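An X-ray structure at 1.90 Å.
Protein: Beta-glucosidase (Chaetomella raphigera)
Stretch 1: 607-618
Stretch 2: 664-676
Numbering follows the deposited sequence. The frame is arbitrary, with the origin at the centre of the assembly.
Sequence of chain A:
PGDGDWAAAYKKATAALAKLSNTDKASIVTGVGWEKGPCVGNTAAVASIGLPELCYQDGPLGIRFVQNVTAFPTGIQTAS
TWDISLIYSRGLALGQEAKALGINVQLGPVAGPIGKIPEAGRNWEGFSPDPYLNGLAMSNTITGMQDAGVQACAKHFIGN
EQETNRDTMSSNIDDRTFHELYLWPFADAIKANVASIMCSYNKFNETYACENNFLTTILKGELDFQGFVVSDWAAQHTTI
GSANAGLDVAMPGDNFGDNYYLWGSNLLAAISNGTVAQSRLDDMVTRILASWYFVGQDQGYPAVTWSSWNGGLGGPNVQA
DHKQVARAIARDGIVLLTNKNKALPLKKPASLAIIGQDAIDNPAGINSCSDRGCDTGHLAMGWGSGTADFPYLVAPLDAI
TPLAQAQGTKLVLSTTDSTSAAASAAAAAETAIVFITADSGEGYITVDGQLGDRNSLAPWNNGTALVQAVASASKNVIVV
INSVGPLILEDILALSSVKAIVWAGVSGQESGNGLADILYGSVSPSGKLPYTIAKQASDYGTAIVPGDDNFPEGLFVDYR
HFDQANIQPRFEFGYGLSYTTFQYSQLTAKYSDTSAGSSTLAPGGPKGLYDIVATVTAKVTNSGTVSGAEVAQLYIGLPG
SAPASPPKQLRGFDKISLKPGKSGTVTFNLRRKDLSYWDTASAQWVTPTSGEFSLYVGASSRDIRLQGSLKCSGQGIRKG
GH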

ATOM      1  N   LYS A 607      19.868 -14.312  -8.824  1.00 18.94           N
ATOM      2  CA  LYS A 607      20.449 -13.041  -8.557  1.00 22.95           C
ATOM      3  C   LYS A 607      20.423 -12.180  -9.821  1.00 22.91           C
ATOM      4  O   LYS A 607      20.191 -10.973  -9.768  1.00 25.10           O
ATOM      5  CB  LYS A 607      21.864 -13.276  -8.075  1.00 29.97           C
ATOM      6  CG  LYS A 607      22.624 -12.085  -7.536  1.00 35.91           C
ATOM      7  CD  LYS A 607      24.009 -12.479  -6.977  1.00 43.89           C
ATOM      8  CE  LYS A 607      24.006 -13.893  -6.384  1.00 50.48           C
ATOM      9  NZ  LYS A 607      25.139 -14.225  -5.478  1.00 56.14           N
ATOM     10  N   GLY A 608      20.602 -12.805 -10.981  1.00 22.68           N
ATOM     11  CA  GLY A 608      20.650 -12.032 -12.217  1.00 21.27           C
ATOM     12  C   GLY A 608      19.357 -11.284 -12.536  1.00 19.09           C
ATOM     13  O   GLY A 608      19.371 -10.351 -13.318  1.00 18.74           O
ATOM     14  N   LEU A 609      18.226 -11.737 -12.010  1.00 17.07           N
ATOM     15  CA  LEU A 609      16.982 -11.000 -12.173  1.00 16.48           C
ATOM     16  C   LEU A 609      17.019  -9.529 -11.822  1.00 16.08           C
ATOM     17  O   LEU A 609      16.295  -8.688 -12.459  1.00 17.48           O
ATOM     18  CB  LEU A 609      15.841 -11.713 -11.470  1.00 18.72           C
ATOM     19  CG  LEU A 609      15.372 -13.052 -12.031  1.00 20.99           C
ATOM     20  CD1 LEU A 609      14.137 -13.500 -11.274  1.00 22.09           C
ATOM     21  CD2 LEU A 609      15.095 -13.038 -13.517  1.00 23.02           C
ATOM     22  N   TYR A 610      17.813  -9.175 -10.816  1.00 16.44           N
ATOM     23  CA  TYR A 610      17.870  -7.862 -10.300  1.00 17.15           C
ATOM     24  C   TYR A 610      19.091  -7.097 -10.797  1.00 17.21           C
ATOM     25  O   TYR A 610      19.255  -5.974 -10.421  1.00 18.80           O
ATOM     26  CB  TYR A 610      17.807  -7.899  -8.733  1.00 17.73           C
ATOM     27  CG  TYR A 610      16.571  -8.622  -8.253  1.00 16.54           C
ATOM     28  CD1 TYR A 610      15.410  -7.942  -8.021  1.00 16.70           C
ATOM     29  CD2 TYR A 610      16.555 -10.009  -8.095  1.00 15.39           C
ATOM     30  CE1 TYR A 610      14.260  -8.600  -7.623  1.00 17.31           C
ATOM     31  CE2 TYR A 610      15.417 -10.656  -7.748  1.00 16.45           C
ATOM     32  CZ  TYR A 610      14.270  -9.929  -7.481  1.00 16.71           C
ATOM     33  OH  TYR A 610      13.139 -10.585  -7.113  1.00 18.97           O
ATOM     34  N   ASP A 611      19.917  -7.631 -11.692  1.00 17.54           N
ATOM     35  CA  ASP A 611      20.970  -6.798 -12.268  1.00 17.62           C
ATOM     36  C   ASP A 611      20.329  -5.684 -13.141  1.00 16.18           C
ATOM     37  O   ASP A 611      19.374  -5.956 -13.872  1.00 14.46           O
ATOM     38  CB  ASP A 611      21.829  -7.616 -13.257  1.00 21.60           C
ATOM     39  CG  ASP A 611      22.667  -8.745 -12.599  1.00 24.03           C
ATOM     40  OD1 ASP A 611      23.019  -8.604 -11.437  1.00 25.31           O
ATOM     41  OD2 ASP A 611      22.966  -9.729 -13.314  1.00 24.86           O
ATOM     42  N   ILE A 612      20.907  -4.486 -13.149  1.00 15.21           N
ATOM     43  CA  ILE A 612      20.496  -3.451 -14.052  1.00 15.82           C
ATOM     44  C   ILE A 612      21.083  -3.764 -15.436  1.00 17.32           C
ATOM     45  O   ILE A 612      22.282  -3.905 -15.566  1.00 19.28           O
ATOM     46  CB  ILE A 612      20.940  -2.117 -13.548  1.00 17.29           C
ATOM     47  CG1 ILE A 612      20.262  -1.809 -12.201  1.00 18.88           C
ATOM     48  CG2 ILE A 612      20.651  -1.040 -14.592  1.00 16.47           C
ATOM     49  CD1 ILE A 612      18.757  -1.639 -12.332  1.00 19.25           C
ATOM     50  N   VAL A 613      20.244  -3.990 -16.430  1.00 15.64           N
ATOM     51  CA  VAL A 613      20.714  -4.353 -17.782  1.00 17.08           C
ATOM     52  C   VAL A 613      20.567  -3.224 -18.788  1.00 17.05           C
ATOM     53  O   VAL A 613      21.184  -3.264 -19.839  1.00 16.42           O
ATOM     54  CB  VAL A 613      20.066  -5.652 -18.300  1.00 18.58           C
ATOM     55  CG1 VAL A 613      20.444  -6.811 -17.350  1.00 19.52           C
ATOM     56  CG2 VAL A 613      18.560  -5.567 -18.374  1.00 21.04           C
ATOM     57  N   ALA A 614      19.767  -2.199 -18.488  1.00 15.48           N
ATOM     58  CA  ALA A 614      19.519  -1.137 -19.470  1.00 14.95           C
ATOM     59  C   ALA A 614      19.061   0.113 -18.780  1.00 15.43           C
ATOM     60  O   ALA A 614      18.586   0.077 -17.657  1.00 13.59           O
ATOM     61  CB  ALA A 614      18.437  -1.576 -20.448  1.00 14.74           C
ATOM     62  N   THR A 615      19.231   1.254 -19.444  1.00 17.32           N
ATOM     63  CA  THR A 615      18.802   2.493 -18.882  1.00 16.55           C
ATOM     64  C   THR A 615      18.170   3.334 -19.990  1.00 15.89           C
ATOM     65  O   THR A 615      18.680   3.359 -21.114  1.00 15.05           O
ATOM     66  CB  THR A 615      20.015   3.260 -18.352  1.00 16.85           C
ATOM     67  OG1 THR A 615      20.519   2.582 -17.223  1.00 17.44           O
ATOM     68  CG2 THR A 615      19.636   4.633 -17.861  1.00 15.62           C
ATOM     69  N   VAL A 616      17.075   4.014 -19.641  1.00 13.83           N
ATOM     70  CA  VAL A 616      16.339   4.876 -20.551  1.00 14.80           C
ATOM     71  C   VAL A 616      16.339   6.280 -19.927  1.00 15.82           C
ATOM     72  O   VAL A 616      16.230   6.396 -18.654  1.00 15.02           O
ATOM     73  CB  VAL A 616      14.892   4.348 -20.707  1.00 14.89           C
ATOM     74  CG1 VAL A 616      13.982   5.326 -21.427  1.00 14.97           C
ATOM     75  CG2 VAL A 616      14.896   2.966 -21.336  1.00 16.94           C
ATOM     76  N   THR A 617      16.507   7.342 -20.761  1.00 13.97           N
ATOM     77  CA  THR A 617      16.384   8.663 -20.262  1.00 15.09           C
ATOM     78  C   THR A 617      15.528   9.527 -21.136  1.00 16.23           C
ATOM     79  O   THR A 617      15.231   9.181 -22.279  1.00 14.27           O
ATOM     80  CB  THR A 617      17.716   9.398 -19.998  1.00 16.28           C
ATOM     81  OG1 THR A 617      18.311   9.809 -21.230  1.00 16.24           O
ATOM     82  CG2 THR A 617      18.688   8.469 -19.217  1.00 15.49           C
ATOM     83  N   ALA A 618      15.149  10.663 -20.572  1.00 15.01           N
ATOM     84  CA  ALA A 618      14.442  11.684 -21.351  1.00 15.34           C
ATOM     85  C   ALA A 618      14.640  13.017 -20.714  1.00 15.09           C
ATOM     86  O   ALA A 618      15.034  13.127 -19.520  1.00 13.78           O
ATOM     87  CB  ALA A 618      12.944  11.356 -21.499  1.00 14.66           C
ATOM     88  N   GLY A 664      15.160  19.257 -17.131  1.00 15.33           N
ATOM     89  CA  GLY A 664      15.982  18.258 -16.404  1.00 15.97           C
ATOM     90  C   GLY A 664      15.912  16.907 -17.061  1.00 15.30           C
ATOM     91  O   GLY A 664      15.118  16.689 -17.957  1.00 16.43           O
ATOM     92  N   THR A 665      16.753  15.997 -16.606  1.00 13.80           N
ATOM     93  CA  THR A 665      16.730  14.634 -17.102  1.00 14.86           C
ATOM     94  C   THR A 665      16.045  13.645 -16.148  1.00 14.95           C
ATOM     95  O   THR A 665      16.274  13.691 -14.951  1.00 14.39           O
ATOM     96  CB  THR A 665      18.129  14.189 -17.362  1.00 14.61           C
ATOM     97  OG1 THR A 665      18.680  15.017 -18.425  1.00 15.25           O
ATOM     98  CG2 THR A 665      18.149  12.753 -17.796  1.00 14.19           C
ATOM     99  N   VAL A 666      15.179  12.813 -16.686  1.00 15.77           N
ATOM    100  CA  VAL A 666      14.602  11.658 -15.968  1.00 16.01           C
ATOM    101  C   VAL A 666      15.283  10.407 -16.410  1.00 14.99           C
ATOM    102  O   VAL A 666      15.671  10.299 -17.526  1.00 15.84           O
ATOM    103  CB  VAL A 666      13.051  11.587 -16.082  1.00 13.82           C
ATOM    104  CG1 VAL A 666      12.501  12.798 -15.414  1.00 14.03           C
ATOM    105  CG2 VAL A 666      12.586  11.486 -17.504  1.00 15.52           C
ATOM    106  N   THR A 667      15.420   9.461 -15.489  1.00 14.73           N
ATOM    107  CA  THR A 667      16.212   8.257 -15.709  1.00 14.77           C
ATOM    108  C   THR A 667      15.460   7.066 -15.226  1.00 13.48           C
ATOM    109  O   THR A 667      14.899   7.107 -14.106  1.00 14.31           O
ATOM    110  CB  THR A 667      17.542   8.403 -14.964  1.00 15.41           C
ATOM    111  OG1 THR A 667      18.276   9.444 -15.623  1.00 15.28           O
ATOM    112  CG2 THR A 667      18.312   7.148 -14.954  1.00 16.68           C
ATOM    113  N   PHE A 668      15.406   6.030 -16.060  1.00 11.95           N
ATOM    114  CA  PHE A 668      14.745   4.790 -15.684  1.00 11.66           C
ATOM    115  C   PHE A 668      15.761   3.665 -15.813  1.00 12.81           C
ATOM    116  O   PHE A 668      16.131   3.355 -16.925  1.00 11.55           O
ATOM    117  CB  PHE A 668      13.516   4.475 -16.594  1.00 11.37           C
ATOM    118  CG  PHE A 668      12.628   5.670 -16.832  1.00 11.69           C
ATOM    119  CD1 PHE A 668      11.835   6.188 -15.778  1.00 12.74           C
ATOM    120  CD2 PHE A 668      12.658   6.351 -18.031  1.00 11.75           C
ATOM    121  CE1 PHE A 668      10.970   7.278 -15.983  1.00 12.06           C
ATOM    122  CE2 PHE A 668      11.848   7.513 -18.209  1.00 13.10           C
ATOM    123  CZ  PHE A 668      10.984   7.960 -17.187  1.00 13.71           C
ATOM    124  N   ASN A 669      16.155   3.049 -14.692  1.00 12.00           N
ATOM    125  CA  ASN A 669      17.036   1.861 -14.717  1.00 13.61           C
ATOM    126  C   ASN A 669      16.247   0.558 -14.692  1.00 13.45           C
ATOM    127  O   ASN A 669      15.377   0.346 -13.811  1.00 13.60           O
ATOM    128  CB  ASN A 669      18.003   1.954 -13.546  1.00 14.10           C
ATOM    129  CG  ASN A 669      18.898   3.157 -13.642  1.00 16.15           C
ATOM    130  OD1 ASN A 669      19.538   3.390 -14.686  1.00 14.88           O
ATOM    131  ND2 ASN A 669      18.930   3.958 -12.583  1.00 16.65           N
ATOM    132  N   LEU A 670      16.498  -0.278 -15.690  1.00 12.77           N
ATOM    133  CA  LEU A 670      15.745  -1.479 -15.909  1.00 14.13           C
ATOM    134  C   LEU A 670      16.506  -2.713 -15.423  1.00 15.98           C
ATOM    135  O   LEU A 670      17.699  -2.936 -15.769  1.00 16.77           O
ATOM    136  CB  LEU A 670      15.391  -1.665 -17.393  1.00 13.34           C
ATOM    137  CG  LEU A 670      14.458  -0.621 -17.954  1.00 13.83           C
ATOM    138  CD1 LEU A 670      14.508  -0.651 -19.496  1.00 15.08           C
ATOM    139  CD2 LEU A 670      13.038  -0.905 -17.475  1.00 13.58           C
ATOM    140  N   ARG A 671      15.838  -3.476 -14.579  1.00 14.08           N
ATOM    141  CA  ARG A 671      16.374  -4.759 -14.137  1.00 14.12           C
ATOM    142  C   ARG A 671      16.118  -5.795 -15.223  1.00 12.94           C
ATOM    143  O   ARG A 671      15.180  -5.671 -15.998  1.00 12.82           O
ATOM    144  CB  ARG A 671      15.666  -5.196 -12.842  1.00 13.69           C
ATOM    145  CG  ARG A 671      15.911  -4.302 -11.631  1.00 13.02           C
ATOM    146  CD  ARG A 671      14.938  -4.625 -10.530  1.00 13.60           C
ATOM    147  NE  ARG A 671      13.544  -4.397 -10.969  1.00 14.31           N
ATOM    148  CZ  ARG A 671      12.518  -4.583 -10.160  1.00 16.87           C
ATOM    149  NH1 ARG A 671      12.702  -4.948  -8.889  1.00 17.41           N
ATOM    150  NH2 ARG A 671      11.312  -4.441 -10.627  1.00 18.15           N
ATOM    151  N   ARG A 672      16.883  -6.856 -15.254  1.00 14.13           N
ATOM    152  CA  ARG A 672      16.582  -7.930 -16.165  1.00 13.81           C
ATOM    153  C   ARG A 672      15.150  -8.406 -16.031  1.00 14.55           C
ATOM    154  O   ARG A 672      14.477  -8.684 -17.019  1.00 13.86           O
ATOM    155  CB  ARG A 672      17.589  -9.117 -15.928  1.00 15.40           C
ATOM    156  CG  ARG A 672      17.301 -10.336 -16.783  1.00 16.33           C
ATOM    157  CD  ARG A 672      18.516 -11.291 -17.065  1.00 21.21           C
ATOM    158  NE  ARG A 672      19.632 -10.932 -16.256  1.00 28.83           N
ATOM    159  CZ  ARG A 672      20.818 -10.473 -16.601  1.00 26.81           C
ATOM    160  NH1 ARG A 672      21.276 -10.378 -17.820  1.00 26.82           N
ATOM    161  NH2 ARG A 672      21.591 -10.148 -15.610  1.00 33.10           N
ATOM    162  N   LYS A 673      14.660  -8.530 -14.780  1.00 14.21           N
ATOM    163  CA  LYS A 673      13.285  -8.954 -14.509  1.00 12.99           C
ATOM    164  C   LYS A 673      12.259  -8.043 -15.167  1.00 13.23           C
ATOM    165  O   LYS A 673      11.203  -8.492 -15.543  1.00 13.73           O
ATOM    166  CB  LYS A 673      13.019  -9.004 -12.988  1.00 14.05           C
ATOM    167  CG  LYS A 673      11.780  -9.802 -12.674  1.00 15.84           C
ATOM    168  CD  LYS A 673      11.562  -9.919 -11.139  1.00 16.03           C
ATOM    169  CE  LYS A 673      10.411 -10.827 -10.793  1.00 16.16           C
ATOM    170  NZ  LYS A 673      10.140 -10.968  -9.328  1.00 15.56           N
ATOM    171  N   ASP A 674      12.583  -6.773 -15.289  1.00 13.25           N
ATOM    172  CA  ASP A 674      11.641  -5.794 -15.831  1.00 13.82           C
ATOM    173  C   ASP A 674      11.381  -6.034 -17.321  1.00 15.09           C
ATOM    174  O   ASP A 674      10.358  -5.569 -17.853  1.00 14.21           O
ATOM    175  CB  ASP A 674      12.183  -4.388 -15.612  1.00 13.71           C
ATOM    176  CG  ASP A 674      12.184  -3.988 -14.152  1.00 13.64           C
ATOM    177  OD1 ASP A 674      11.196  -4.399 -13.504  1.00 12.92           O
ATOM    178  OD2 ASP A 674      13.164  -3.317 -13.670  1.00 13.14           O
ATOM    179  N   LEU A 675      12.305  -6.770 -17.939  1.00 15.94           N
ATOM    180  CA  LEU A 675      12.276  -7.104 -19.350  1.00 18.24           C
ATOM    181  C   LEU A 675      12.014  -8.575 -19.604  1.00 18.54           C
ATOM    182  O   LEU A 675      12.203  -9.048 -20.734  1.00 20.40           O
ATOM    183  CB  LEU A 675      13.605  -6.722 -20.005  1.00 20.23           C
ATOM    184  CG  LEU A 675      13.949  -5.242 -19.911  1.00 19.87           C
ATOM    185  CD1 LEU A 675      15.381  -5.022 -20.344  1.00 22.15           C
ATOM    186  CD2 LEU A 675      13.014  -4.372 -20.730  1.00 18.14           C
ATOM    187  N   SER A 676      11.420  -9.256 -18.626  1.00 16.43           N
ATOM    188  CA  SER A 676      11.174 -10.684 -18.687  1.00 16.62           C
ATOM    189  C   SER A 676       9.717 -11.022 -18.552  1.00 15.89           C
ATOM    190  O   SER A 676       8.825 -10.166 -18.228  1.00 13.10           O
ATOM    191  CB  SER A 676      11.916 -11.382 -17.541  1.00 16.32           C
ATOM    192  OG  SER A 676      13.298 -11.165 -17.662  1.00 16.99           O
TER

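The strongest polar contact joins Asp611 to Arg672, a salt bridge in which Asp611 OD2 lies 2.7 Å from Arg672 NH2. The same guanidinium also reaches the backbone: Arg672 NE and Arg672 NH2 both donate to Gly608 O, at 3.0 and 3.2 Å. Arginine suits this place because its planar group carries several N-H donors directed outward from its edge, and both Gly608 O and Asp611 OD2 lie at that edge, near its plane. One face is left to carbon, with Val613 CG1 lying over it, 3.7 Å from Arg672 NH1. The main chain joins in as well, since Arg672 N donates to Asp611 O at 3.0 Å and Lys673 N to Leu609 O at 2.8 Å.

Beyond this polar end the stretches pair as antiparallel strands. Val616 and Phe668 exchange two short bonds, Val616 N to Phe668 O at 2.9 Å and Phe668 N to Val616 O at 2.7 Å, both nearly straight. Ala618 and Val666 repeat the pattern, with Ala618 N to Val666 O at 3.1 Å and Val666 N to Ala618 O at 2.9 Å. At Ala614 the ladder is disturbed by a beta bulge. Leu670 N still donates to Ala614 O at 2.9 Å, but Leu670 O receives Val613 N at 2.8 Å and only a weak bond from Ala614 N at 3.5 Å. One carbonyl thus serves two successive amides, and the register shifts by one residue between Ile612 and Ala614.

One face of the paired strands carries Thr615, Thr617, Thr667 and Asn669. Here Thr615 OG1 donates to Asn669 OD1 at 2.8 Å, a side-chain bond across a non-hydrogen-bonded pair, where the CA atoms are 4.6 Å apart. Threonine serves both chemistries: its hydroxyl can bond while its methyl packs, as Thr615 CG2 does 4.1 Å from Thr667 CG2.

The other face, with Ala614, Val616, Ala618, Val666, Phe668 and Leu670, is buried and wholly apolar. Val616 packs against two partners, its CG1 3.8 Å from Phe668 CD2 and its CG2 4.1 Å from Leu670 CD1. The small alanines still make contact: Ala614 CB is 4.1 Å from Leu670 CD1, and Ala618 CB 4.0 Å from Val666 CG2. Such side chains fit here because they leave no polar group unsatisfied in the interior. Next to the bulge, Val613 CG2 meets Leu675 CD1 at 3.8 Å, extending the apolar packing past the end of the second strand.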